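Side-chain contacts in uncharacterized aldehyde dehydrogenase AldY (Bacillus subtilis, PDB 4DNG), which probably oxidises aldehydes to carboxylates with NAD+ and may contribute to protecting cells against stress from ethanol and related compounds: residues 290-295 with 403-408; 306-311 with 352-357; 342-347 with 374-379. One frame throughout, in Å; residues are numbered along the deposited sequence.

Contact 1: residues 290-295 with 403-408; sequences INRIIV and NDTEYG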
ATOM      1  N   ILE A 290       8.325  18.926 -16.251  1.00 92.53           N
ATOM      2  CA  ILE A 290       7.385  19.987 -16.538  1.00 89.73           C
ATOM      3  C   ILE A 290       6.792  19.757 -17.913  1.00 92.79           C
ATOM      4  O   ILE A 290       7.484  19.862 -18.930  1.00 91.30           O
ATOM      5  CB  ILE A 290       8.058  21.358 -16.444  1.00 93.08           C
ATOM      6  CG1 ILE A 290       8.671  21.524 -15.051  1.00 98.63           C
ATOM      7  CG2 ILE A 290       7.047  22.459 -16.730  1.00 90.39           C
ATOM      8  CD1 ILE A 290       9.911  22.386 -15.012  1.00102.69           C
ATOM      9  N   ASN A 291       5.507  19.417 -17.926  1.00101.67           N
ATOM     10  CA  ASN A 291       4.822  19.047 -19.161  1.00113.39           C
ATOM     11  C   ASN A 291       4.136  20.250 -19.764  1.00104.01           C
ATOM     12  O   ASN A 291       4.327  20.584 -20.939  1.00104.69           O
ATOM     13  CB  ASN A 291       3.802  17.932 -18.897  1.00130.95           C
ATOM     14  CG  ASN A 291       4.460  16.610 -18.536  1.00136.59           C
ATOM     15  OD1 ASN A 291       4.587  15.718 -19.378  1.00140.89           O
ATOM     16  ND2 ASN A 291       4.894  16.481 -17.287  1.00125.57           N
ATOM     17  N   ARG A 292       3.346  20.902 -18.924  1.00 93.99           N
ATOM     18  CA  ARG A 292       2.635  22.088 -19.304  1.00 88.13           C
ATOM     19  C   ARG A 292       2.871  23.200 -18.277  1.00 82.80           C
ATOM     20  O   ARG A 292       3.047  22.951 -17.071  1.00 68.36           O
ATOM     21  CB  ARG A 292       1.145  21.778 -19.486  1.00 86.55           C
ATOM     22  CG  ARG A 292       0.387  21.527 -18.203  1.00 78.61           C
ATOM     23  CD  ARG A 292      -0.849  20.655 -18.418  1.00 84.10           C
ATOM     24  NE  ARG A 292      -1.081  19.830 -17.231  1.00 77.57           N
ATOM     25  CZ  ARG A 292      -1.767  20.213 -16.159  1.00 76.59           C
ATOM     26  NH1 ARG A 292      -1.881  19.392 -15.129  1.00 82.43           N
ATOM     27  NH2 ARG A 292      -2.345  21.404 -16.110  1.00 76.25           N
ATOM     28  N   ILE A 293       2.882  24.427 -18.791  1.00 78.71           N
ATOM     29  CA  ILE A 293       3.238  25.598 -18.028  1.00 73.18           C
ATOM     30  C   ILE A 293       2.022  26.504 -18.081  1.00 76.60           C
ATOM     31  O   ILE A 293       1.536  26.862 -19.157  1.00 73.41           O
ATOM     32  CB  ILE A 293       4.490  26.301 -18.604  1.00 71.09           C
ATOM     33  CG1 ILE A 293       5.717  25.386 -18.505  1.00 68.04           C
ATOM     34  CG2 ILE A 293       4.762  27.609 -17.876  1.00 72.45           C
ATOM     35  CD1 ILE A 293       6.864  25.767 -19.424  1.00 64.50           C
ATOM     36  N   ILE A 294       1.522  26.837 -16.898  1.00 76.18           N
ATOM     37  CA  ILE A 294       0.303  27.597 -16.757  1.00 84.17           C
ATOM     38  C   ILE A 294       0.696  28.968 -16.232  1.00 84.90           C
ATOM     39  O   ILE A 294       1.366  29.080 -15.203  1.00 85.12           O
ATOM     40  CB  ILE A 294      -0.662  26.892 -15.787  1.00 82.73           C
ATOM     41  CG1 ILE A 294      -0.839  25.423 -16.203  1.00 83.58           C
ATOM     42  CG2 ILE A 294      -1.988  27.632 -15.723  1.00 73.76           C
ATOM     43  CD1 ILE A 294      -1.185  24.484 -15.070  1.00 83.40           C
ATOM     44  N   VAL A 295       0.300  30.003 -16.962  1.00 77.98           N
ATOM     45  CA  VAL A 295       0.718  31.351 -16.657  1.00 78.86           C
ATOM     46  C   VAL A 295      -0.480  32.300 -16.671  1.00 86.09           C
ATOM     47  O   VAL A 295      -1.197  32.390 -17.680  1.00 90.92           O
ATOM     48  CB  VAL A 295       1.793  31.839 -17.644  1.00 79.23           C
ATOM     49  CG1 VAL A 295       2.260  33.237 -17.273  1.00 77.06           C
ATOM     50  CG2 VAL A 295       2.977  30.884 -17.658  1.00 81.87           C
ATOM     51  N   ASN A 403      -4.650  21.118 -11.179  1.00 99.29           N
ATOM     52  CA  ASN A 403      -5.333  19.980 -10.618  1.00103.35           C
ATOM     53  C   ASN A 403      -5.889  19.035 -11.659  1.00 99.47           C
ATOM     54  O   ASN A 403      -5.842  17.837 -11.495  1.00108.85           O
ATOM     55  CB  ASN A 403      -6.438  20.445  -9.684  1.00104.25           C
ATOM     56  CG  ASN A 403      -5.990  20.515  -8.251  1.00 96.84           C
ATOM     57  OD1 ASN A 403      -5.163  19.735  -7.815  1.00 89.73           O
ATOM     58  ND2 ASN A 403      -6.545  21.447  -7.508  1.00 95.63           N
ATOM     59  N   ASP A 404      -6.402  19.574 -12.744  1.00104.55           N
ATOM     60  CA  ASP A 404      -7.180  18.780 -13.673  1.00116.41           C
ATOM     61  C   ASP A 404      -6.259  17.982 -14.566  1.00122.49           C
ATOM     62  O   ASP A 404      -6.005  18.344 -15.701  1.00119.59           O
ATOM     63  CB  ASP A 404      -8.049  19.710 -14.521  1.00120.65           C
ATOM     64  CG  ASP A 404      -8.498  19.079 -15.815  1.00110.27           C
ATOM     65  OD1 ASP A 404      -8.236  17.886 -16.014  1.00110.97           O
ATOM     66  OD2 ASP A 404      -9.125  19.782 -16.630  1.00 88.98           O
ATOM     67  N   THR A 405      -5.760  16.886 -14.011  1.00128.25           N
ATOM     68  CA  THR A 405      -4.854  15.979 -14.687  1.00135.28           C
ATOM     69  C   THR A 405      -5.214  14.562 -14.322  1.00148.48           C
ATOM     70  O   THR A 405      -5.833  14.337 -13.292  1.00149.91           O
ATOM     71  CB  THR A 405      -3.448  16.156 -14.159  1.00129.40           C
ATOM     72  OG1 THR A 405      -3.432  15.733 -12.795  1.00127.95           O
ATOM     73  CG2 THR A 405      -3.058  17.594 -14.235  1.00122.93           C
ATOM     74  N   GLU A 406      -4.804  13.605 -15.149  1.00152.07           N
ATOM     75  CA  GLU A 406      -5.046  12.202 -14.861  1.00147.56           C
ATOM     76  C   GLU A 406      -4.573  11.927 -13.422  1.00141.70           C
ATOM     77  O   GLU A 406      -5.369  11.529 -12.567  1.00138.83           O
ATOM     78  CB  GLU A 406      -4.330  11.323 -15.897  1.00153.48           C
ATOM     79  CG  GLU A 406      -4.817  11.558 -17.330  1.00150.12           C
ATOM     80  CD  GLU A 406      -3.780  11.248 -18.405  1.00142.18           C
ATOM     81  OE1 GLU A 406      -2.644  10.835 -18.070  1.00137.29           O
ATOM     82  OE2 GLU A 406      -4.107  11.427 -19.601  1.00132.94           O
ATOM     83  N   TYR A 407      -3.285  12.158 -13.159  1.00144.50           N
ATOM     84  CA  TYR A 407      -2.736  12.161 -11.795  1.00145.12           C
ATOM     85  C   TYR A 407      -1.675  13.247 -11.659  1.00141.77           C
ATOM     86  O   TYR A 407      -1.093  13.698 -12.653  1.00140.38           O
ATOM     87  CB  TYR A 407      -2.147  10.793 -11.399  1.00146.12           C
ATOM     88  CG  TYR A 407      -3.140   9.655 -11.470  1.00145.72           C
ATOM     89  CD1 TYR A 407      -4.059   9.436 -10.438  1.00144.40           C
ATOM     90  CD2 TYR A 407      -3.173   8.806 -12.578  1.00129.16           C
ATOM     91  CE1 TYR A 407      -4.983   8.403 -10.512  1.00135.61           C
ATOM     92  CE2 TYR A 407      -4.090   7.774 -12.659  1.00126.18           C
ATOM     93  CZ  TYR A 407      -4.992   7.576 -11.627  1.00131.09           C
ATOM     94  OH  TYR A 407      -5.897   6.544 -11.714  1.00126.06           O
ATOM     95  N   GLY A 408      -1.439  13.669 -10.420  1.00130.63           N
ATOM     96  CA  GLY A 408      -0.390  14.631 -10.119  1.00122.31           C
ATOM     97  C   GLY A 408       0.542  14.076  -9.063  1.00117.17           C
ATOM     98  O   GLY A 408       0.098  13.702  -7.977  1.00118.51           O
TER
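Arg292 reaches across to the end of helix 395-403 and the loop after it, and ends against Thr405 and the backbone of Asp404. It points from the strand toward Thr405. With CG set between its own N and carbonyl carbon (chi1 72°) and a bend at chi3, the chain brings the guanidinium over the loop. Asp404 O lies over one face of the group, 4.3 Å from Arg292 NH1, while the CG2 methyl of Thr405 stands at its edge, near the plane. The modelled separation there is too short to be trusted, and the detail of how NH1 meets this methyl is doubtful. Strand 290-296 lies between strands 258-262 and 386-392, parallel to both, in the catalytic-domain sheet of the aldehyde dehydrogenase fold, shortly after the predicted catalytic Cys287. The polar end of Arg292 is held by partners outside the two segments: NH2 by Met401 O, in the last turn of helix 395-403, NE by Asn257 OD1, and NH1 weakly by Ala402 O. The helix gives way to an inverse gamma turn centred on Asp404, closed by a weak 2.7 Å bond from Thr405 N to Asn403 O. Further along the strand, Ile293 packs on Phe303 of helix 297-313, and Ile294 touches Pro259 and Ala392.

Contact 2: residues 306-311 with 352-357; sequences KFTARV and LAVEGK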
ATOM      1  N   LYS A 306      10.142  36.074 -23.078  1.00100.05           N
ATOM      2  CA  LYS A 306      11.358  35.712 -22.352  1.00101.44           C
ATOM      3  C   LYS A 306      11.693  34.226 -22.448  1.00100.50           C
ATOM      4  O   LYS A 306      12.850  33.866 -22.696  1.00105.73           O
ATOM      5  CB  LYS A 306      11.261  36.146 -20.886  1.00101.26           C
ATOM      6  CG  LYS A 306      11.820  37.532 -20.640  1.00106.00           C
ATOM      7  CD  LYS A 306      11.207  38.186 -19.419  1.00101.37           C
ATOM      8  CE  LYS A 306      11.062  39.676 -19.674  1.00 98.30           C
ATOM      9  NZ  LYS A 306      10.472  40.362 -18.501  1.00 97.88           N
ATOM     10  N   PHE A 307      10.680  33.378 -22.248  1.00 92.08           N
ATOM     11  CA  PHE A 307      10.853  31.922 -22.296  1.00 84.34           C
ATOM     12  C   PHE A 307      11.209  31.472 -23.703  1.00 79.79           C
ATOM     13  O   PHE A 307      12.073  30.628 -23.854  1.00 72.85           O
ATOM     14  CB  PHE A 307       9.604  31.178 -21.779  1.00 82.26           C
ATOM     15  CG  PHE A 307       9.767  29.681 -21.730  1.00 78.34           C
ATOM     16  CD1 PHE A 307      10.307  29.059 -20.604  1.00 76.96           C
ATOM     17  CD2 PHE A 307       9.397  28.888 -22.824  1.00 74.19           C
ATOM     18  CE1 PHE A 307      10.471  27.671 -20.564  1.00 73.98           C
ATOM     19  CE2 PHE A 307       9.565  27.513 -22.797  1.00 68.32           C
ATOM     20  CZ  PHE A 307      10.101  26.904 -21.663  1.00 71.33           C
ATOM     21  N   THR A 308      10.546  32.043 -24.715  1.00 86.39           N
ATOM     22  CA  THR A 308      10.838  31.737 -26.123  1.00 96.34           C
ATOM     23  C   THR A 308      12.244  32.167 -26.532  1.00 95.87           C
ATOM     24  O   THR A 308      13.010  31.362 -27.076  1.00 99.07           O
ATOM     25  CB  THR A 308       9.835  32.386 -27.108  1.00103.55           C
ATOM     26  OG1 THR A 308       9.710  33.785 -26.820  1.00109.40           O
ATOM     27  CG2 THR A 308       8.475  31.725 -27.020  1.00100.54           C
ATOM     28  N   ALA A 309      12.584  33.428 -26.270  1.00 89.59           N
ATOM     29  CA  ALA A 309      13.913  33.922 -26.622  1.00 93.21           C
ATOM     30  C   ALA A 309      14.993  33.025 -26.009  1.00101.80           C
ATOM     31  O   ALA A 309      15.944  32.643 -26.697  1.00102.56           O
ATOM     32  CB  ALA A 309      14.100  35.363 -26.180  1.00 83.70           C
ATOM     33  N   ARG A 310      14.821  32.670 -24.733  1.00 98.99           N
ATOM     34  CA  ARG A 310      15.846  31.949 -23.973  1.00103.03           C
ATOM     35  C   ARG A 310      16.028  30.511 -24.483  1.00 96.41           C
ATOM     36  O   ARG A 310      17.157  30.019 -24.589  1.00 91.55           O
ATOM     37  CB  ARG A 310      15.530  32.008 -22.467  1.00108.03           C
ATOM     38  CG  ARG A 310      16.549  31.363 -21.531  1.00118.97           C
ATOM     39  CD  ARG A 310      17.869  32.116 -21.444  1.00129.95           C
ATOM     40  NE  ARG A 310      18.822  31.440 -20.557  1.00135.30           N
ATOM     41  CZ  ARG A 310      19.654  30.463 -20.924  1.00127.35           C
ATOM     42  NH1 ARG A 310      19.673  30.022 -22.177  1.00127.42           N
ATOM     43  NH2 ARG A 310      20.473  29.925 -20.030  1.00115.44           N
ATOM     44  N   VAL A 311      14.907  29.874 -24.820  1.00 95.48           N
ATOM     45  CA  VAL A 311      14.868  28.501 -25.345  1.00 92.96           C
ATOM     46  C   VAL A 311      15.581  28.413 -26.692  1.00 88.93           C
ATOM     47  O   VAL A 311      16.300  27.446 -26.965  1.00 82.83           O
ATOM     48  CB  VAL A 311      13.403  27.992 -25.452  1.00 87.30           C
ATOM     49  CG1 VAL A 311      13.276  26.795 -26.378  1.00 88.19           C
ATOM     50  CG2 VAL A 311      12.853  27.667 -24.072  1.00 77.38           C
ATOM     51  N   LEU A 352       2.582  27.693 -32.640  1.00 87.89           N
ATOM     52  CA  LEU A 352       3.909  27.238 -32.312  1.00 91.66           C
ATOM     53  C   LEU A 352       4.792  28.471 -32.328  1.00 94.59           C
ATOM     54  O   LEU A 352       5.175  28.951 -33.393  1.00 90.85           O
ATOM     55  CB  LEU A 352       4.390  26.207 -33.342  1.00 88.23           C
ATOM     56  CG  LEU A 352       5.726  25.493 -33.139  1.00 92.04           C
ATOM     57  CD1 LEU A 352       5.733  24.687 -31.846  1.00 87.26           C
ATOM     58  CD2 LEU A 352       5.992  24.576 -34.316  1.00 94.23           C
ATOM     59  N   ALA A 353       5.077  28.998 -31.141  1.00 97.36           N
ATOM     60  CA  ALA A 353       5.943  30.167 -31.012  1.00100.69           C
ATOM     61  C   ALA A 353       7.371  29.836 -31.432  1.00 95.47           C
ATOM     62  O   ALA A 353       7.990  30.589 -32.188  1.00 92.29           O
ATOM     63  CB  ALA A 353       5.909  30.717 -29.597  1.00101.46           C
ATOM     64  N   VAL A 354       7.876  28.700 -30.953  1.00 92.57           N
ATOM     65  CA  VAL A 354       9.215  28.236 -31.313  1.00 93.53           C
ATOM     66  C   VAL A 354       9.139  26.876 -32.010  1.00 94.64           C
ATOM     67  O   VAL A 354       8.676  25.893 -31.433  1.00 94.31           O
ATOM     68  CB  VAL A 354      10.140  28.175 -30.075  1.00 92.26           C
ATOM     69  CG1 VAL A 354      11.484  27.557 -30.425  1.00 92.67           C
ATOM     70  CG2 VAL A 354      10.330  29.561 -29.483  1.00 92.78           C
ATOM     71  N   GLU A 355       9.594  26.828 -33.257  1.00 96.73           N
ATOM     72  CA  GLU A 355       9.577  25.587 -34.024  1.00 94.29           C
ATOM     73  C   GLU A 355      10.935  24.902 -34.030  1.00 84.65           C
ATOM     74  O   GLU A 355      11.907  25.446 -34.543  1.00 88.61           O
ATOM     75  CB  GLU A 355       9.113  25.848 -35.453  1.00 99.62           C
ATOM     76  CG  GLU A 355       8.931  24.585 -36.281  1.00106.59           C
ATOM     77  CD  GLU A 355       7.936  24.756 -37.418  1.00122.48           C
ATOM     78  OE1 GLU A 355       7.547  25.908 -37.736  1.00120.16           O
ATOM     79  OE2 GLU A 355       7.541  23.723 -37.998  1.00131.06           O
ATOM     80  N   GLY A 356      10.996  23.710 -33.448  1.00 78.27           N
ATOM     81  CA  GLY A 356      12.216  22.910 -33.477  1.00 80.01           C
ATOM     82  C   GLY A 356      12.330  22.112 -34.767  1.00 84.31           C
ATOM     83  O   GLY A 356      11.560  22.329 -35.713  1.00 88.46           O
ATOM     84  N   LYS A 357      13.284  21.182 -34.800  1.00 83.06           N
ATOM     85  CA  LYS A 357      13.552  20.356 -35.992  1.00 89.93           C
ATOM     86  C   LYS A 357      14.324  19.111 -35.575  1.00 84.71           C
ATOM     87  O   LYS A 357      14.729  19.009 -34.416  1.00 76.26           O
ATOM     88  CB  LYS A 357      14.324  21.146 -37.069  1.00 90.04           C
ATOM     89  CG  LYS A 357      15.813  21.328 -36.799  1.00 95.47           C
ATOM     90  CD  LYS A 357      16.374  22.468 -37.636  1.00110.06           C
ATOM     91  CE  LYS A 357      17.888  22.571 -37.516  1.00115.52           C
ATOM     92  NZ  LYS A 357      18.575  21.699 -38.508  1.00119.55           N
TER
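This is a small apolar contact between a helix and the border of a sheet: Thr308 and Val311 of helix 297-313 meet Ala353 and Val354, where the chain turns a corner at the end of strand 351-354. Thr308 carries most of it on the helix side. Its CB lies 3.7 Å from Val354 CG2, and its CG2 methyl sits 3.8 Å from Ala353 CB, so the threonine spans both residues of the corner. The hydroxyl takes no part. Thr308 OG1, set between the backbone N and the carbonyl carbon (chi1 51°), is turned back to the preceding turn of its own helix, where Val304 O is its stronger partner and Glu305 O is also within hydrogen-bonding reach, and the methyl is left to face the strand. One turn on, Val311 adds a looser touch, CG1 to Val354 CG1 at 4.5 Å. Its other methyl, Val311 CG2, rests 3.5 Å above the ring plane of Phe307, offset toward the rim. That ring in turn packs on Val367 of strand 362-369 and on Ala275 and Ile276, so the helix packs on both the sheet and helix 268-281. Both Ala353 and Val354 face Val367, the geometry of a classic beta bulge; the contact is thus a helix packed on the bulged antiparallel strand at the margin of the mixed sheet of the aldehyde dehydrogenase catalytic domain.

Contact 3: residues 342-347 with 374-379; sequences IEQAKT and NSKIAQ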
ATOM      1  N   ILE A 342       3.506  16.366 -32.343  1.00 87.96           N
ATOM      2  CA  ILE A 342       3.690  17.730 -32.798  1.00 87.69           C
ATOM      3  C   ILE A 342       2.777  17.989 -33.993  1.00100.00           C
ATOM      4  O   ILE A 342       2.229  19.087 -34.135  1.00110.48           O
ATOM      5  CB  ILE A 342       5.174  18.015 -33.117  1.00 81.12           C
ATOM      6  CG1 ILE A 342       5.976  18.063 -31.816  1.00 77.69           C
ATOM      7  CG2 ILE A 342       5.345  19.311 -33.910  1.00 84.87           C
ATOM      8  CD1 ILE A 342       7.482  18.126 -31.999  1.00 76.48           C
ATOM      9  N   GLU A 343       2.608  16.968 -34.834  1.00100.15           N
ATOM     10  CA  GLU A 343       1.692  17.042 -35.971  1.00104.88           C
ATOM     11  C   GLU A 343       0.246  17.179 -35.490  1.00103.20           C
ATOM     12  O   GLU A 343      -0.537  17.975 -36.038  1.00 92.46           O
ATOM     13  CB  GLU A 343       1.859  15.831 -36.897  1.00101.05           C
ATOM     14  CG  GLU A 343       3.094  15.907 -37.785  1.00101.30           C
ATOM     15  CD  GLU A 343       3.284  17.284 -38.414  1.00106.04           C
ATOM     16  OE1 GLU A 343       2.448  17.699 -39.254  1.00105.02           O
ATOM     17  OE2 GLU A 343       4.276  17.960 -38.068  1.00104.85           O
ATOM     18  N   GLN A 344      -0.075  16.415 -34.447  1.00 97.24           N
ATOM     19  CA  GLN A 344      -1.371  16.464 -33.798  1.00 97.60           C
ATOM     20  C   GLN A 344      -1.758  17.896 -33.400  1.00102.56           C
ATOM     21  O   GLN A 344      -2.852  18.348 -33.727  1.00105.12           O
ATOM     22  CB  GLN A 344      -1.390  15.534 -32.578  1.00100.94           C
ATOM     23  CG  GLN A 344      -2.772  15.287 -31.992  1.00107.06           C
ATOM     24  CD  GLN A 344      -3.676  14.486 -32.918  1.00119.73           C
ATOM     25  OE1 GLN A 344      -3.866  14.829 -34.089  1.00116.70           O
ATOM     26  NE2 GLN A 344      -4.245  13.411 -32.389  1.00136.54           N
ATOM     27  N   ALA A 345      -0.848  18.606 -32.724  1.00100.56           N
ATOM     28  CA  ALA A 345      -1.107  19.970 -32.237  1.00 94.19           C
ATOM     29  C   ALA A 345      -1.173  20.976 -33.357  1.00 96.36           C
ATOM     30  O   ALA A 345      -1.872  21.984 -33.255  1.00 99.65           O
ATOM     31  CB  ALA A 345      -0.044  20.395 -31.245  1.00 93.09           C
ATOM     32  N   LYS A 346      -0.418  20.705 -34.415  1.00 98.02           N
ATOM     33  CA  LYS A 346      -0.414  21.553 -35.586  1.00103.13           C
ATOM     34  C   LYS A 346      -1.761  21.511 -36.299  1.00109.24           C
ATOM     35  O   LYS A 346      -2.389  22.553 -36.462  1.00112.11           O
ATOM     36  CB  LYS A 346       0.736  21.180 -36.512  1.00104.48           C
ATOM     37  CG  LYS A 346       2.055  21.794 -36.077  1.00110.12           C
ATOM     38  CD  LYS A 346       3.113  21.583 -37.142  1.00121.94           C
ATOM     39  CE  LYS A 346       4.256  22.572 -36.998  1.00120.03           C
ATOM     40  NZ  LYS A 346       5.458  22.067 -37.713  1.00119.72           N
ATOM     41  N   THR A 347      -2.216  20.315 -36.686  1.00114.64           N
ATOM     42  CA  THR A 347      -3.540  20.146 -37.318  1.00114.54           C
ATOM     43  C   THR A 347      -4.664  20.645 -36.403  1.00109.76           C
ATOM     44  O   THR A 347      -5.695  21.123 -36.885  1.00109.65           O
ATOM     45  CB  THR A 347      -3.844  18.677 -37.703  1.00108.21           C
ATOM     46  OG1 THR A 347      -2.625  17.948 -37.886  1.00 96.03           O
ATOM     47  CG2 THR A 347      -4.694  18.617 -38.990  1.00108.20           C
ATOM     48  N   ASN A 374      -7.067  21.301 -21.614  1.00121.23           N
ATOM     49  CA  ASN A 374      -7.717  20.048 -21.978  1.00134.37           C
ATOM     50  C   ASN A 374      -7.320  19.619 -23.400  1.00128.82           C
ATOM     51  O   ASN A 374      -8.141  19.105 -24.171  1.00119.35           O
ATOM     52  CB  ASN A 374      -9.237  20.205 -21.843  1.00143.95           C
ATOM     53  CG  ASN A 374      -9.889  19.029 -21.139  1.00147.11           C
ATOM     54  OD1 ASN A 374      -9.400  18.552 -20.111  1.00137.68           O
ATOM     55  ND2 ASN A 374     -11.009  18.563 -21.683  1.00152.61           N
ATOM     56  N   SER A 375      -6.050  19.840 -23.734  1.00124.46           N
ATOM     57  CA  SER A 375      -5.534  19.582 -25.073  1.00119.49           C
ATOM     58  C   SER A 375      -4.741  18.302 -25.108  1.00116.25           C
ATOM     59  O   SER A 375      -4.281  17.821 -24.073  1.00124.41           O
ATOM     60  CB  SER A 375      -4.641  20.732 -25.543  1.00121.03           C
ATOM     61  OG  SER A 375      -5.409  21.778 -26.102  1.00130.78           O
ATOM     62  N   LYS A 376      -4.566  17.762 -26.311  1.00110.62           N
ATOM     63  CA  LYS A 376      -3.758  16.570 -26.491  1.00104.41           C
ATOM     64  C   LYS A 376      -2.314  16.810 -26.063  1.00102.67           C
ATOM     65  O   LYS A 376      -1.779  16.052 -25.251  1.00100.98           O
ATOM     66  CB  LYS A 376      -3.862  16.053 -27.926  1.00104.76           C
ATOM     67  CG  LYS A 376      -5.068  15.149 -28.130  1.00105.49           C
ATOM     68  CD  LYS A 376      -5.487  15.059 -29.589  1.00110.49           C
ATOM     69  CE  LYS A 376      -6.784  14.277 -29.740  1.00111.49           C
ATOM     70  NZ  LYS A 376      -7.465  14.548 -31.039  1.00104.05           N
ATOM     71  N   ILE A 377      -1.697  17.874 -26.576  1.00100.39           N
ATOM     72  CA  ILE A 377      -0.302  18.194 -26.221  1.00 96.70           C
ATOM     73  C   ILE A 377      -0.124  18.577 -24.749  1.00 97.76           C
ATOM     74  O   ILE A 377       0.936  18.345 -24.168  1.00 96.58           O
ATOM     75  CB  ILE A 377       0.320  19.290 -27.119  1.00 97.06           C
ATOM     76  CG1 ILE A 377      -0.760  20.158 -27.759  1.00101.01           C
ATOM     77  CG2 ILE A 377       1.216  18.682 -28.186  1.00 96.19           C
ATOM     78  CD1 ILE A 377      -1.201  21.318 -26.895  1.00111.00           C
ATOM     79  N   ALA A 378      -1.163  19.162 -24.155  1.00103.27           N
ATOM     80  CA  ALA A 378      -1.138  19.512 -22.736  1.00107.71           C
ATOM     81  C   ALA A 378      -1.231  18.272 -21.841  1.00108.25           C
ATOM     82  O   ALA A 378      -0.457  18.136 -20.892  1.00104.41           O
ATOM     83  CB  ALA A 378      -2.249  20.503 -22.404  1.00 97.31           C
ATOM     84  N   GLN A 379      -2.163  17.371 -22.157  1.00112.39           N
ATOM     85  CA  GLN A 379      -2.458  16.212 -21.297  1.00117.35           C
ATOM     86  C   GLN A 379      -1.489  15.019 -21.436  1.00111.65           C
ATOM     87  O   GLN A 379      -1.494  14.106 -20.603  1.00107.66           O
ATOM     88  CB  GLN A 379      -3.909  15.740 -21.502  1.00121.63           C
ATOM     89  CG  GLN A 379      -4.985  16.800 -21.297  1.00132.49           C
ATOM     90  CD  GLN A 379      -5.205  17.190 -19.843  1.00143.61           C
ATOM     91  OE1 GLN A 379      -4.423  16.838 -18.952  1.00142.00           O
ATOM     92  NE2 GLN A 379      -6.280  17.933 -19.598  1.00142.20           N
TER
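Apolar contact between Ala345 and Ile377 forms the buried part of this meeting of two helices. Ala345 CB fits against the branch of the isoleucine, 3.6 Å from Ile377 CG1 and 3.7 Å from Ile377 CG2, and the small methyl lets the backbones approach closely, with CA atoms of Ala345 and Ile377 6.3 Å apart. Both also touch the sheet: Ala345 on Phe368 of strand 362-369, Ile377 on Thr388 of the adjoining strand 386-392. Helix 332-347 and the short helix 376-379 are thus neighbours on the catalytic-domain sheet of the alpha/beta fold, and the strands 351-354, 358-359 and 362-369 come between them in the sequence. Nearer the solvent the contact is made by long polar chains through their carbons. Gln344, its CG anti to the backbone N (chi1 -168°) and its chain bent at chi2, crosses the extended Lys376 so that NE2 lies 3.5 Å from Lys376 CD and Gln344 CG 3.6 Å from the same carbon. Lys376 NZ lies 3.7 Å from Gln344 NE2, two nitrogens with no hydrogen bond between them. No hydrogen bond crosses between the two segments. Thr347 OG1 bonds to Glu343 O at 2.8 Å, approaching 40° out of the carbonyl plane, and the same oxygen accepts from Thr347 N. Within 374-379, Gln379 NE2 reaches back to Asn374 OD1 in a weak bond.

In the fold
All three contacts lie on the same side of the chain's centre, and none is wholly buried. Contacts 1 and 2 reach the same sheet through a strand and the helix that follows it: Ile293 packs on Phe307, although the centres of the two contacts are about 20 Å apart. Contact 3 is closer to contact 1, about 14 Å between centres, where Arg292 CD touches Ala378 O. Contacts 2 and 3 share a more outward link, the salt bridge from Lys346 to Glu355. Chemistry differs accordingly: a buried arginine held by backbone carbonyls and asparagine side chains in contact 1, methyl packing in contact 2, and in contact 3 a buried Ala-Ile pair beside a more exposed Gln-Lys crossing.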